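Local atomic coordinates of putative uncharacterized protein (Ustilago maydis, PDB entry 4GNX), a protein that binds single-stranded DNA, probably as the large, multi-OB-fold subunit of the replication protein A heterotrimer. Residues Lys19-Ser24 with Thr112-Val117; Phe121-Glu126 with Val168-Arg173; Gly146-Ile151 with Pro159-Glu164; Asn293-Val298 with Asn397-Phe402. All blocks are in the same frame, centred on the assembly; numbering follows the deposited sequence.

Each of the three OB-type domains of this chain contributes at least one contact. Contact 1 ties strand 17-30 of the first domain to the linker leading to the second; contacts 2 and 3 belong to that second domain, with contact 3 nested inside the loop that contact 2 closes and their centres about 25 Å apart. Contact 4 pairs two strands of the C-terminal domain, about 46 Å, centre to centre, from contact 1 and on the opposite side of the chain's centre. Only contact 3 touches the bound DNA. The nearest atom of contact 4 lies about 8 Å from the DNA. For contact 1 that nearest-atom distance to the DNA is about 9 Å, and for contact 2 about 16 Å.

Contact 1. Residues Lys19-Ser24 with Thr112-Val117; sequences KARVTS and TDVPEV
The Arg21 guanidinium carries CG of Glu116 over one face, 3.1 Å above the plane and offset toward the rim, while the carbonyl oxygens of Val114 and Pro115 sit at its edge, near the plane. Both are reached by Arg21 NH1: the bond to Pro115 O, 2.4 Å, meets the carbonyl from above its plane, whereas the one to Val114 O, at 3.4 Å, is weak. NE turns instead to the backbone oxygen of Asn71. Between Arg21 NH2 and Glu116 OE2, 3.8 Å apart, there is a long ion pair without a directed N-H. The Arg21 chain starts in the crowded position between backbone N and carbonyl carbon (chi1 84°) and bends at chi3, which folds its end over the loop. Alongside, Val114 splits its branches, CG1 against Arg21 and CG2 3.7 Å from Lys19 CD. Beyond that methyl, Lys19 NZ crosses to Asp113 OD2 in a weakly bonded salt bridge of 3.2 Å. At the far end Thr23 CG2 meets Val117 CG1 at 3.7 Å. The loop thus runs alongside the strand, 10° from it in direction, as an interdomain linker lying against the first strand of an OB fold.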
loop_
_atom_site.group_PDB
_atom_site.type_symbol
_atom_site.label_atom_id
_atom_site.label_comp_id
_atom_site.label_asym_id
_atom_site.label_seq_id
_atom_site.Cartn_x
_atom_site.Cartn_y
_atom_site.Cartn_z
ATOM N N LYS C 19 22.968 -22.169 -18.782
ATOM C CA LYS C 19 23.773 -22.662 -17.673
ATOM C C LYS C 19 23.528 -21.745 -16.476
ATOM O O LYS C 19 23.941 -20.584 -16.480
ATOM C CB LYS C 19 25.246 -22.643 -18.065
ATOM C CG LYS C 19 26.014 -23.915 -17.718
ATOM C CD LYS C 19 26.962 -23.722 -16.542
ATOM C CE LYS C 19 28.361 -23.277 -16.964
ATOM N NZ LYS C 19 29.424 -24.314 -16.779
ATOM N N ALA C 20 22.837 -22.252 -15.457
ATOM C CA ALA C 20 22.412 -21.406 -14.333
ATOM C C ALA C 20 22.475 -22.114 -12.976
ATOM O O ALA C 20 22.321 -23.346 -12.912
ATOM C CB ALA C 20 21.007 -20.903 -14.587
ATOM N N ARG C 21 22.692 -21.360 -11.890
ATOM C CA ARG C 21 22.573 -21.989 -10.571
ATOM C C ARG C 21 21.263 -21.672 -9.891
ATOM O O ARG C 21 20.763 -20.559 -9.989
ATOM C CB ARG C 21 23.783 -21.768 -9.646
ATOM C CG ARG C 21 23.806 -20.481 -8.849
ATOM C CD ARG C 21 24.588 -20.604 -7.541
ATOM N NE ARG C 21 25.746 -21.507 -7.561
ATOM C CZ ARG C 21 26.889 -21.275 -8.202
ATOM N NH1 ARG C 21 27.046 -20.174 -8.931
ATOM N NH2 ARG C 21 27.878 -22.162 -8.132
ATOM N N VAL C 22 20.706 -22.677 -9.225
ATOM C CA VAL C 22 19.466 -22.527 -8.482
ATOM C C VAL C 22 19.758 -21.743 -7.220
ATOM O O VAL C 22 20.507 -22.194 -6.374
ATOM C CB VAL C 22 18.866 -23.877 -8.064
ATOM C CG1 VAL C 22 17.578 -23.635 -7.302
ATOM C CG2 VAL C 22 18.616 -24.769 -9.275
ATOM N N THR C 23 19.168 -20.559 -7.108
ATOM C CA THR C 23 19.352 -19.747 -5.923
ATOM C C THR C 23 18.289 -20.026 -4.877
ATOM O O THR C 23 18.565 -19.893 -3.691
ATOM C CB THR C 23 19.303 -18.273 -6.251
ATOM O OG1 THR C 23 18.029 -17.988 -6.824
ATOM C CG2 THR C 23 20.403 -17.929 -7.224
ATOM N N SER C 24 17.075 -20.389 -5.301
ATOM C CA SER C 24 16.031 -20.792 -4.353
ATOM C C SER C 24 14.994 -21.676 -4.996
ATOM O O SER C 24 14.790 -21.646 -6.208
ATOM C CB SER C 24 15.318 -19.583 -3.775
ATOM O OG SER C 24 14.449 -19.047 -4.751
ATOM N N THR C 112 32.532 -22.196 -12.267
ATOM C CA THR C 112 33.291 -20.943 -12.382
ATOM C C THR C 112 32.677 -19.873 -13.300
ATOM O O THR C 112 32.791 -18.678 -13.016
ATOM C CB THR C 112 34.750 -21.213 -12.792
ATOM O OG1 THR C 112 34.793 -22.343 -13.671
ATOM C CG2 THR C 112 35.599 -21.503 -11.564
ATOM N N ASP C 113 32.034 -20.290 -14.390
ATOM C CA ASP C 113 31.354 -19.350 -15.289
ATOM C C ASP C 113 30.215 -18.649 -14.560
ATOM O O ASP C 113 30.004 -17.447 -14.725
ATOM C CB ASP C 113 30.741 -20.047 -16.512
ATOM C CG ASP C 113 31.292 -21.441 -16.756
ATOM O OD1 ASP C 113 31.775 -22.102 -15.809
ATOM O OD2 ASP C 113 31.208 -21.889 -17.919
ATOM N N VAL C 114 29.478 -19.423 -13.769
ATOM C CA VAL C 114 28.283 -18.953 -13.080
ATOM C C VAL C 114 28.624 -18.225 -11.780
ATOM O O VAL C 114 29.366 -18.748 -10.951
ATOM C CB VAL C 114 27.327 -20.121 -12.761
ATOM C CG1 VAL C 114 25.988 -19.600 -12.264
ATOM C CG2 VAL C 114 27.128 -20.994 -13.989
ATOM N N PRO C 115 28.071 -17.016 -11.597
ATOM C CA PRO C 115 28.277 -16.275 -10.355
ATOM C C PRO C 115 27.659 -16.991 -9.157
ATOM O O PRO C 115 26.725 -17.784 -9.313
ATOM C CB PRO C 115 27.552 -14.947 -10.607
ATOM C CG PRO C 115 27.391 -14.856 -12.090
ATOM C CD PRO C 115 27.245 -16.266 -12.559
ATOM N N GLU C 116 28.188 -16.719 -7.972
ATOM C CA GLU C 116 27.649 -17.294 -6.747
ATOM C C GLU C 116 26.881 -16.238 -5.957
ATOM O O GLU C 116 27.171 -15.040 -6.055
ATOM C CB GLU C 116 28.751 -17.975 -5.924
ATOM C CG GLU C 116 29.164 -19.307 -6.531
ATOM C CD GLU C 116 30.306 -19.996 -5.819
ATOM O OE1 GLU C 116 31.457 -19.519 -5.928
ATOM O OE2 GLU C 116 30.052 -21.041 -5.180
ATOM N N VAL C 117 25.880 -16.687 -5.207
ATOM C CA VAL C 117 25.038 -15.783 -4.440
ATOM C C VAL C 117 25.861 -14.880 -3.521
ATOM O O VAL C 117 26.638 -15.356 -2.676
ATOM C CB VAL C 117 23.959 -16.544 -3.652
ATOM C CG1 VAL C 117 22.788 -16.866 -4.561
ATOM C CG2 VAL C 117 24.530 -17.816 -3.035
#

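Contact 2. Residues Phe121-Glu126 with Val168-Arg173; sequences FVRINE and VDQGNR
A type I beta turn from Asp169 to Asn172, closed by Asn172 N to Asp169 O, brings Gly171 to within 5.5 Å of Asn125, CA to CA, beside residues 124-126 with their helical backbone angles. Asp169 stands at the centre, its CG in the crowded position between backbone N and carbonyl carbon (chi1 79°). Asp169 OD2 accepts from Ile124 N at 2.7 Å and Asp169 OD1 from Gly171 N, also at 2.7 Å; both donors approach from above the carboxylate plane. The second bond makes an Asx turn, set here in the connection between strands 159-168 and 174-180 of the second OB domain. Arg123 grips Gln170 side-on: NE and NH2 both donate to OE1, NH2 at 2.8 Å on a lone pair and NE from above the amide plane. The guanidinium and amide planes stand 71° apart. Ile124 CG1 slides past the Asp169 carboxylate, 3.2 Å from OD2, while its CG2 faces Arg173 O. The Arg173 guanidinium forms a cation-pi contact with Tyr250, whose hydroxyl is hydrogen-bonded to Ile124 O.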
loop_
_atom_site.group_PDB
_atom_site.type_symbol
_atom_site.label_atom_id
_atom_site.label_comp_id
_atom_site.label_asym_id
_atom_site.label_seq_id
_atom_site.Cartn_x
_atom_site.Cartn_y
_atom_site.Cartn_z
ATOM N N PHE C 121 25.314 -8.563 4.329
ATOM C CA PHE C 121 24.900 -8.894 5.676
ATOM C C PHE C 121 24.632 -7.697 6.559
ATOM O O PHE C 121 25.378 -6.720 6.568
ATOM C CB PHE C 121 25.914 -9.802 6.347
ATOM C CG PHE C 121 25.863 -11.211 5.869
ATOM C CD1 PHE C 121 24.670 -11.912 5.875
ATOM C CD2 PHE C 121 27.008 -11.843 5.425
ATOM C CE1 PHE C 121 24.614 -13.223 5.436
ATOM C CE2 PHE C 121 26.965 -13.155 4.990
ATOM C CZ PHE C 121 25.766 -13.847 4.995
ATOM N N VAL C 122 23.548 -7.805 7.308
ATOM C CA VAL C 122 23.201 -6.844 8.330
ATOM C C VAL C 122 23.428 -7.540 9.670
ATOM O O VAL C 122 22.879 -8.625 9.914
ATOM C CB VAL C 122 21.723 -6.412 8.192
ATOM C CG1 VAL C 122 21.340 -5.414 9.275
ATOM C CG2 VAL C 122 21.452 -5.838 6.808
ATOM N N ARG C 123 24.256 -6.932 10.521
ATOM C CA ARG C 123 24.489 -7.461 11.862
ATOM C C ARG C 123 23.204 -7.320 12.663
ATOM O O ARG C 123 22.483 -6.337 12.502
ATOM C CB ARG C 123 25.644 -6.739 12.568
ATOM C CG ARG C 123 26.861 -6.474 11.691
ATOM C CD ARG C 123 28.179 -6.908 12.332
ATOM N NE ARG C 123 28.217 -8.351 12.583
ATOM C CZ ARG C 123 28.272 -9.296 11.641
ATOM N NH1 ARG C 123 28.297 -8.977 10.348
ATOM N NH2 ARG C 123 28.296 -10.578 11.996
ATOM N N ILE C 124 22.917 -8.308 13.509
ATOM C CA ILE C 124 21.693 -8.338 14.334
ATOM C C ILE C 124 21.401 -7.014 15.078
ATOM O O ILE C 124 20.239 -6.609 15.197
ATOM C CB ILE C 124 21.710 -9.507 15.358
ATOM C CG1 ILE C 124 22.200 -10.822 14.729
ATOM C CG2 ILE C 124 20.361 -9.662 16.048
ATOM C CD1 ILE C 124 21.303 -11.413 13.676
ATOM N N ASN C 125 22.442 -6.346 15.577
ATOM C CA ASN C 125 22.261 -5.051 16.244
ATOM C C ASN C 125 21.872 -3.893 15.306
ATOM O O ASN C 125 21.381 -2.862 15.760
ATOM C CB ASN C 125 23.478 -4.687 17.118
ATOM C CG ASN C 125 24.805 -5.031 16.463
ATOM O OD1 ASN C 125 25.058 -6.183 16.102
ATOM N ND2 ASN C 125 25.662 -4.032 16.320
ATOM N N GLU C 126 22.069 -4.077 14.004
ATOM C CA GLU C 126 21.810 -3.017 13.021
ATOM C C GLU C 126 20.392 -3.083 12.432
ATOM O O GLU C 126 19.919 -2.126 11.809
ATOM C CB GLU C 126 22.860 -3.064 11.906
ATOM C CG GLU C 126 24.276 -3.335 12.409
ATOM C CD GLU C 126 25.369 -2.984 11.406
ATOM O OE1 GLU C 126 25.318 -3.491 10.256
ATOM O OE2 GLU C 126 26.292 -2.215 11.782
ATOM N N VAL C 168 22.095 -15.170 16.953
ATOM C CA VAL C 168 22.956 -14.330 17.785
ATOM C C VAL C 168 24.222 -13.938 17.008
ATOM O O VAL C 168 24.760 -14.746 16.244
ATOM C CB VAL C 168 23.337 -15.082 19.085
ATOM C CG1 VAL C 168 24.591 -14.510 19.712
ATOM C CG2 VAL C 168 22.193 -15.057 20.085
ATOM N N ASP C 169 24.681 -12.699 17.186
ATOM C CA ASP C 169 26.005 -12.309 16.692
ATOM C C ASP C 169 26.842 -11.471 17.682
ATOM O O ASP C 169 26.404 -11.192 18.805
ATOM C CB ASP C 169 25.923 -11.667 15.290
ATOM C CG ASP C 169 25.466 -10.201 15.307
ATOM O OD1 ASP C 169 25.433 -9.555 16.378
ATOM O OD2 ASP C 169 25.138 -9.690 14.213
ATOM N N GLN C 170 28.042 -11.084 17.246
ATOM C CA GLN C 170 28.999 -10.319 18.059
ATOM C C GLN C 170 28.345 -9.125 18.748
ATOM O O GLN C 170 28.829 -8.656 19.777
ATOM C CB GLN C 170 30.181 -9.824 17.209
ATOM C CG GLN C 170 30.808 -10.861 16.283
ATOM C CD GLN C 170 30.120 -10.962 14.920
ATOM O OE1 GLN C 170 28.946 -10.625 14.770
ATOM N NE2 GLN C 170 30.852 -11.439 13.922
ATOM N N GLY C 171 27.245 -8.641 18.171
ATOM C CA GLY C 171 26.499 -7.522 18.733
ATOM C C GLY C 171 25.913 -7.809 20.103
ATOM O O GLY C 171 25.461 -6.887 20.783
ATOM N N ASN C 172 25.939 -9.084 20.505
ATOM C CA ASN C 172 25.358 -9.565 21.773
ATOM C C ASN C 172 23.840 -9.411 21.846
ATOM O O ASN C 172 23.260 -9.375 22.937
ATOM C CB ASN C 172 26.028 -8.916 22.998
ATOM C CG ASN C 172 27.315 -9.610 23.405
ATOM O OD1 ASN C 172 28.109 -10.012 22.560
ATOM N ND2 ASN C 172 27.530 -9.745 24.714
ATOM N N ARG C 173 23.206 -9.317 20.678
ATOM C CA ARG C 173 21.757 -9.211 20.590
ATOM C C ARG C 173 21.212 -10.418 19.841
ATOM O O ARG C 173 21.811 -10.870 18.858
ATOM C CB ARG C 173 21.341 -7.908 19.902
ATOM C CG ARG C 173 21.677 -6.651 20.693
ATOM C CD ARG C 173 20.767 -5.479 20.348
ATOM N NE ARG C 173 19.381 -5.732 20.749
ATOM C CZ ARG C 173 18.841 -5.349 21.901
ATOM N NH1 ARG C 173 19.562 -4.676 22.791
ATOM N NH2 ARG C 173 17.574 -5.637 22.165
#

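Contact 3. Residues Gly146-Ile151 with Pro159-Glu164; sequences GELSEI and PVQKRE. With nucleotides of chain G.
Gly146 opens the pairing through both its backbone N and its O: the N donates to Glu164 O nearly along the C=O axis, and the O takes the NE of Arg163 at 2.8 Å, in the guanidinium plane. Past Glu147, Leu148 lies across that guanidinium, its CB 3.4 Å from Arg163 NH2 and over one face. Antiparallel pairing follows. Ser149 N donates to Lys162 O at 2.9 Å in a hydrogen-bonded pair, the return bond from Lys162 N being weak, and Ser149 OG rests against CB and CD of Lys162. Glu150, CG anti to its backbone N (chi1 -179°), extends alongside Gln161 in the non-hydrogen-bonded pair; Glu150 OE1 comes 2.7 Å from Gln161 NE2, but the angle is poor for a hydrogen bond. Ile151 N then bonds to Val160 O on a lone pair, at 3.1 Å. On the face carrying Val160 and Lys162, Val160 CG1 lies 3.1 Å from O2 of DT6 of chain G. Lys162 NZ is salt-bridged to Glu164 OE2, which also accepts from Ala265 N, and makes a weak hydrogen bond to a thymine O2. The hairpin therefore offers DNA mixed chemistry: a Val160 methyl at a base, Ile151 against a phosphate, and a lysine whose charge Glu164 probably tempers.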
loop_
_atom_site.group_PDB
_atom_site.type_symbol
_atom_site.label_atom_id
_atom_site.label_comp_id
_atom_site.label_asym_id
_atom_site.label_seq_id
_atom_site.Cartn_x
_atom_site.Cartn_y
_atom_site.Cartn_z
ATOM N N GLY C 146 12.571 -23.179 18.367
ATOM C CA GLY C 146 11.287 -23.511 18.934
ATOM C C GLY C 146 10.754 -24.850 18.463
ATOM O O GLY C 146 11.330 -25.498 17.574
ATOM N N GLU C 147 9.658 -25.268 19.090
ATOM C CA GLU C 147 8.895 -26.401 18.624
ATOM C C GLU C 147 8.137 -25.963 17.374
ATOM O O GLU C 147 7.942 -24.767 17.134
ATOM C CB GLU C 147 7.938 -26.900 19.717
ATOM C CG GLU C 147 6.470 -26.524 19.552
ATOM C CD GLU C 147 6.131 -25.112 20.015
ATOM O OE1 GLU C 147 7.056 -24.283 20.189
ATOM O OE2 GLU C 147 4.918 -24.835 20.206
ATOM N N LEU C 148 7.743 -26.947 16.578
ATOM C CA LEU C 148 6.898 -26.734 15.424
ATOM C C LEU C 148 5.451 -26.473 15.839
ATOM O O LEU C 148 4.846 -27.287 16.541
ATOM C CB LEU C 148 6.966 -27.960 14.519
ATOM C CG LEU C 148 6.293 -27.912 13.147
ATOM C CD1 LEU C 148 7.094 -28.764 12.186
ATOM C CD2 LEU C 148 4.833 -28.348 13.181
ATOM N N SER C 149 4.902 -25.348 15.387
ATOM C CA SER C 149 3.503 -25.018 15.631
ATOM C C SER C 149 2.710 -24.998 14.334
ATOM O O SER C 149 3.174 -24.497 13.306
ATOM C CB SER C 149 3.372 -23.670 16.334
ATOM O OG SER C 149 3.783 -22.617 15.476
ATOM N N GLU C 150 1.503 -25.548 14.401
ATOM C CA GLU C 150 0.613 -25.570 13.264
ATOM C C GLU C 150 -0.565 -24.657 13.516
ATOM O O GLU C 150 -1.313 -24.846 14.474
ATOM C CB GLU C 150 0.127 -26.986 12.979
ATOM C CG GLU C 150 -0.802 -27.056 11.778
ATOM C CD GLU C 150 -0.807 -28.417 11.110
ATOM O OE1 GLU C 150 0.203 -29.155 11.242
ATOM O OE2 GLU C 150 -1.824 -28.744 10.447
ATOM N N ILE C 151 -0.725 -23.668 12.644
ATOM C CA ILE C 151 -1.817 -22.716 12.770
ATOM C C ILE C 151 -2.491 -22.466 11.434
ATOM O O ILE C 151 -1.813 -22.281 10.414
ATOM C CB ILE C 151 -1.359 -21.347 13.321
ATOM C CG1 ILE C 151 0.152 -21.324 13.636
ATOM C CG2 ILE C 151 -2.234 -20.943 14.506
ATOM C CD1 ILE C 151 1.057 -21.051 12.445
ATOM N N PRO C 159 -4.108 -24.727 6.966
ATOM C CA PRO C 159 -3.093 -24.974 8.010
ATOM C C PRO C 159 -1.684 -24.574 7.575
ATOM O O PRO C 159 -1.387 -24.608 6.379
ATOM C CB PRO C 159 -3.161 -26.493 8.225
ATOM C CG PRO C 159 -4.508 -26.895 7.748
ATOM C CD PRO C 159 -4.848 -25.959 6.626
ATOM N N VAL C 160 -0.837 -24.184 8.531
ATOM C CA VAL C 160 0.553 -23.810 8.222
ATOM C C VAL C 160 1.565 -24.314 9.253
ATOM O O VAL C 160 1.395 -24.104 10.456
ATOM C CB VAL C 160 0.745 -22.281 8.088
ATOM C CG1 VAL C 160 2.037 -21.988 7.340
ATOM C CG2 VAL C 160 -0.431 -21.618 7.383
ATOM N N GLN C 161 2.624 -24.961 8.770
ATOM C CA GLN C 161 3.749 -25.350 9.633
ATOM C C GLN C 161 4.675 -24.167 9.898
ATOM O O GLN C 161 5.010 -23.416 8.985
ATOM C CB GLN C 161 4.556 -26.509 9.028
ATOM C CG GLN C 161 4.060 -27.900 9.406
ATOM C CD GLN C 161 2.859 -28.362 8.587
ATOM O OE1 GLN C 161 2.688 -27.980 7.422
ATOM N NE2 GLN C 161 2.023 -29.201 9.195
ATOM N N LYS C 162 5.109 -24.031 11.147
ATOM C CA LYS C 162 5.879 -22.873 11.571
ATOM C C LYS C 162 6.918 -23.291 12.605
ATOM O O LYS C 162 6.648 -24.169 13.413
ATOM C CB LYS C 162 4.922 -21.850 12.177
ATOM C CG LYS C 162 5.512 -20.472 12.353
ATOM C CD LYS C 162 4.973 -19.780 13.586
ATOM C CE LYS C 162 6.028 -18.829 14.118
ATOM N NZ LYS C 162 5.528 -18.023 15.258
ATOM N N ARG C 163 8.100 -22.678 12.576
ATOM C CA ARG C 163 9.082 -22.870 13.647
ATOM C C ARG C 163 9.978 -21.644 13.830
ATOM O O ARG C 163 10.230 -20.908 12.881
ATOM C CB ARG C 163 9.912 -24.145 13.435
ATOM C CG ARG C 163 11.109 -24.264 14.365
ATOM C CD ARG C 163 11.853 -25.576 14.202
ATOM N NE ARG C 163 11.246 -26.618 15.026
ATOM C CZ ARG C 163 10.777 -27.765 14.557
ATOM N NH1 ARG C 163 10.864 -28.040 13.259
ATOM N NH2 ARG C 163 10.230 -28.639 15.392
ATOM N N GLU C 164 10.454 -21.441 15.059
ATOM C CA GLU C 164 11.243 -20.264 15.405
ATOM C C GLU C 164 12.652 -20.595 15.852
ATOM O O GLU C 164 12.855 -21.493 16.661
ATOM C CB GLU C 164 10.535 -19.441 16.475
ATOM C CG GLU C 164 9.377 -18.650 15.902
ATOM C CD GLU C 164 8.960 -17.489 16.770
ATOM O OE1 GLU C 164 9.594 -17.261 17.824
ATOM O OE2 GLU C 164 7.994 -16.793 16.386
ATOM P P DT G 6 3.788 -13.012 4.716
ATOM O OP1 DT G 6 3.246 -11.639 4.554
ATOM O OP2 DT G 6 5.169 -13.193 5.240
ATOM O "O5'" DT G 6 2.777 -13.825 5.642
ATOM C "C5'" DT G 6 1.350 -13.619 5.548
ATOM C "C4'" DT G 6 0.591 -14.877 5.908
ATOM O "O4'" DT G 6 1.036 -15.991 5.099
ATOM C "C3'" DT G 6 0.713 -15.321 7.366
ATOM O "O3'" DT G 6 -0.587 -15.610 7.886
ATOM C "C2'" DT G 6 1.619 -16.540 7.314
ATOM C "C1'" DT G 6 1.437 -17.088 5.907
ATOM N N1 DT G 6 2.669 -17.659 5.314
ATOM C C2 DT G 6 2.702 -19.002 5.007
ATOM O O2 DT G 6 1.764 -19.756 5.205
ATOM N N3 DT G 6 3.884 -19.433 4.459
ATOM C C4 DT G 6 5.008 -18.674 4.191
ATOM O O4 DT G 6 6.000 -19.204 3.697
ATOM C C5 DT G 6 4.900 -17.274 4.531
ATOM C C7 DT G 6 6.064 -16.372 4.271
ATOM C C6 DT G 6 3.753 -16.844 5.070
#

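Contact 4. Residues Asn293-Val298 with Asn397-Phe402; sequences NVRATV and NRMYMF
Backbone bonds hold the two strands together at their core. Ala296 and Tyr400 exchange a reciprocal pair, each nearly along the C=O axis, with Tyr400 N to Ala296 O the straighter (2.9 Å, 172° at the hydrogen). Val294 and Phe402 form a second hydrogen-bonded pair, its bond from Val294 N 3.0 Å long to Phe402 O. On the face bearing Val294, Ala296, Val298, Tyr400 and Phe402, Phe402 CG lies anti to the carbonyl carbon, beside the backbone N (chi1 -69°), and the ring reaches back along the neighbouring strand: Phe402 CE1 lies 4.0 Å from Ala296 CB, and Val298 CG2 comes to the ring edge at Phe402 CZ, 4.1 Å away. Tyr400 CB lies over one face of this ring, toward the rim. The strands are two interior members of the five-stranded antiparallel sheet in the C-terminal OB domain, 168° apart in direction. The other face carries Arg295, Thr297, Met399 and Met401. Bends at chi2 and chi3 swing Met401 CE to 3.2 Å from Asn293 CB. Further out, Val350 of strand 341-352 touches Ala296 and Phe402, and Ile421 and Ala424 of strand 414-426 touch Phe402. A neighbouring subunit meets the end of the pair around Asn397: its Leu9 packs on Thr297 and its Arg92 on Met399.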
loop_
_atom_site.group_PDB
_atom_site.type_symbol
_atom_site.label_atom_id
_atom_site.label_comp_id
_atom_site.label_asym_id
_atom_site.label_seq_id
_atom_site.Cartn_x
_atom_site.Cartn_y
_atom_site.Cartn_z
ATOM N N ASN C 293 -3.891 -2.213 10.759
ATOM C CA ASN C 293 -3.840 -0.902 10.119
ATOM C C ASN C 293 -4.756 -0.867 8.916
ATOM O O ASN C 293 -4.817 -1.821 8.160
ATOM C CB ASN C 293 -2.414 -0.583 9.679
ATOM C CG ASN C 293 -1.529 -0.171 10.840
ATOM O OD1 ASN C 293 -1.980 0.509 11.772
ATOM N ND2 ASN C 293 -0.258 -0.582 10.798
ATOM N N VAL C 294 -5.473 0.235 8.753
ATOM C CA VAL C 294 -6.349 0.442 7.592
ATOM C C VAL C 294 -6.246 1.873 7.042
ATOM O O VAL C 294 -6.377 2.846 7.773
ATOM C CB VAL C 294 -7.822 0.092 7.909
ATOM C CG1 VAL C 294 -8.756 0.589 6.832
ATOM C CG2 VAL C 294 -8.001 -1.398 7.995
ATOM N N ARG C 295 -5.985 1.989 5.750
ATOM C CA ARG C 295 -6.126 3.267 5.063
ATOM C C ARG C 295 -7.616 3.416 4.793
ATOM O O ARG C 295 -8.192 2.578 4.094
ATOM C CB ARG C 295 -5.377 3.239 3.736
ATOM C CG ARG C 295 -4.888 4.596 3.291
ATOM C CD ARG C 295 -4.454 4.675 1.827
ATOM N NE ARG C 295 -3.462 3.696 1.360
ATOM C CZ ARG C 295 -2.192 3.635 1.756
ATOM N NH1 ARG C 295 -1.714 4.457 2.684
ATOM N NH2 ARG C 295 -1.394 2.722 1.232
ATOM N N ALA C 296 -8.253 4.439 5.358
ATOM C CA ALA C 296 -9.674 4.677 5.100
ATOM C C ALA C 296 -10.031 6.146 5.129
ATOM O O ALA C 296 -9.244 6.975 5.617
ATOM C CB ALA C 296 -10.540 3.903 6.067
ATOM N N THR C 297 -11.207 6.466 4.596
ATOM C CA THR C 297 -11.650 7.844 4.509
ATOM C C THR C 297 -12.767 8.047 5.496
ATOM O O THR C 297 -13.700 7.235 5.551
ATOM C CB THR C 297 -12.189 8.184 3.115
ATOM O OG1 THR C 297 -11.146 8.011 2.146
ATOM C CG2 THR C 297 -12.671 9.598 3.066
ATOM N N VAL C 298 -12.690 9.128 6.274
ATOM C CA VAL C 298 -13.796 9.442 7.147
ATOM C C VAL C 298 -14.952 9.884 6.267
ATOM O O VAL C 298 -14.843 10.847 5.518
ATOM C CB VAL C 298 -13.451 10.479 8.243
ATOM C CG1 VAL C 298 -14.711 10.923 8.972
ATOM C CG2 VAL C 298 -12.470 9.887 9.242
ATOM N N ASN C 397 -14.531 13.377 4.569
ATOM C CA ASN C 397 -13.831 13.475 3.288
ATOM C C ASN C 397 -12.329 13.653 3.473
ATOM O O ASN C 397 -11.684 14.354 2.691
ATOM C CB ASN C 397 -14.418 14.589 2.391
ATOM C CG ASN C 397 -14.018 14.442 0.921
ATOM O OD1 ASN C 397 -13.436 13.440 0.537
ATOM N ND2 ASN C 397 -14.316 15.448 0.103
ATOM N N ARG C 398 -11.781 13.021 4.510
ATOM C CA ARG C 398 -10.345 13.080 4.798
ATOM C C ARG C 398 -9.822 11.688 5.039
ATOM O O ARG C 398 -10.535 10.850 5.599
ATOM C CB ARG C 398 -10.055 13.937 6.022
ATOM C CG ARG C 398 -10.455 15.376 5.887
ATOM C CD ARG C 398 -9.315 16.248 6.375
ATOM N NE ARG C 398 -9.815 17.566 6.727
ATOM C CZ ARG C 398 -9.610 18.651 6.008
ATOM N NH1 ARG C 398 -8.885 18.582 4.898
ATOM N NH2 ARG C 398 -10.116 19.808 6.412
ATOM N N MET C 399 -8.573 11.456 4.644
ATOM C CA MET C 399 -8.002 10.111 4.588
ATOM C C MET C 399 -6.913 9.850 5.632
ATOM O O MET C 399 -5.993 10.661 5.816
ATOM C CB MET C 399 -7.444 9.874 3.192
ATOM C CG MET C 399 -7.375 8.414 2.799
ATOM S SD MET C 399 -7.023 8.170 1.048
ATOM C CE MET C 399 -8.193 9.323 0.294
ATOM N N TYR C 400 -7.000 8.702 6.302
ATOM C CA TYR C 400 -6.056 8.399 7.388
ATOM C C TYR C 400 -5.533 6.992 7.370
ATOM O O TYR C 400 -6.230 6.078 6.939
ATOM C CB TYR C 400 -6.704 8.619 8.770
ATOM C CG TYR C 400 -7.137 10.027 9.021
ATOM C CD1 TYR C 400 -8.375 10.481 8.598
ATOM C CD2 TYR C 400 -6.297 10.903 9.653
ATOM C CE1 TYR C 400 -8.764 11.780 8.806
ATOM C CE2 TYR C 400 -6.672 12.208 9.875
ATOM C CZ TYR C 400 -7.905 12.640 9.452
ATOM O OH TYR C 400 -8.261 13.945 9.693
ATOM N N MET C 401 -4.312 6.821 7.862
ATOM C CA MET C 401 -3.876 5.521 8.328
ATOM C C MET C 401 -4.397 5.357 9.736
ATOM O O MET C 401 -4.138 6.191 10.596
ATOM C CB MET C 401 -2.362 5.384 8.304
ATOM C CG MET C 401 -1.812 4.705 7.048
ATOM S SD MET C 401 -2.450 3.037 6.715
ATOM C CE MET C 401 -2.429 2.337 8.367
ATOM N N PHE C 402 -5.155 4.295 9.964
ATOM C CA PHE C 402 -5.721 4.031 11.276
ATOM C C PHE C 402 -5.096 2.802 11.909
ATOM O O PHE C 402 -5.074 1.722 11.328
ATOM C CB PHE C 402 -7.228 3.781 11.167
ATOM C CG PHE C 402 -8.033 4.983 10.807
ATOM C CD1 PHE C 402 -8.637 5.070 9.562
ATOM C CD2 PHE C 402 -8.223 6.009 11.723
ATOM C CE1 PHE C 402 -9.397 6.173 9.215
ATOM C CE2 PHE C 402 -8.981 7.116 11.391
ATOM C CZ PHE C 402 -9.575 7.198 10.134
#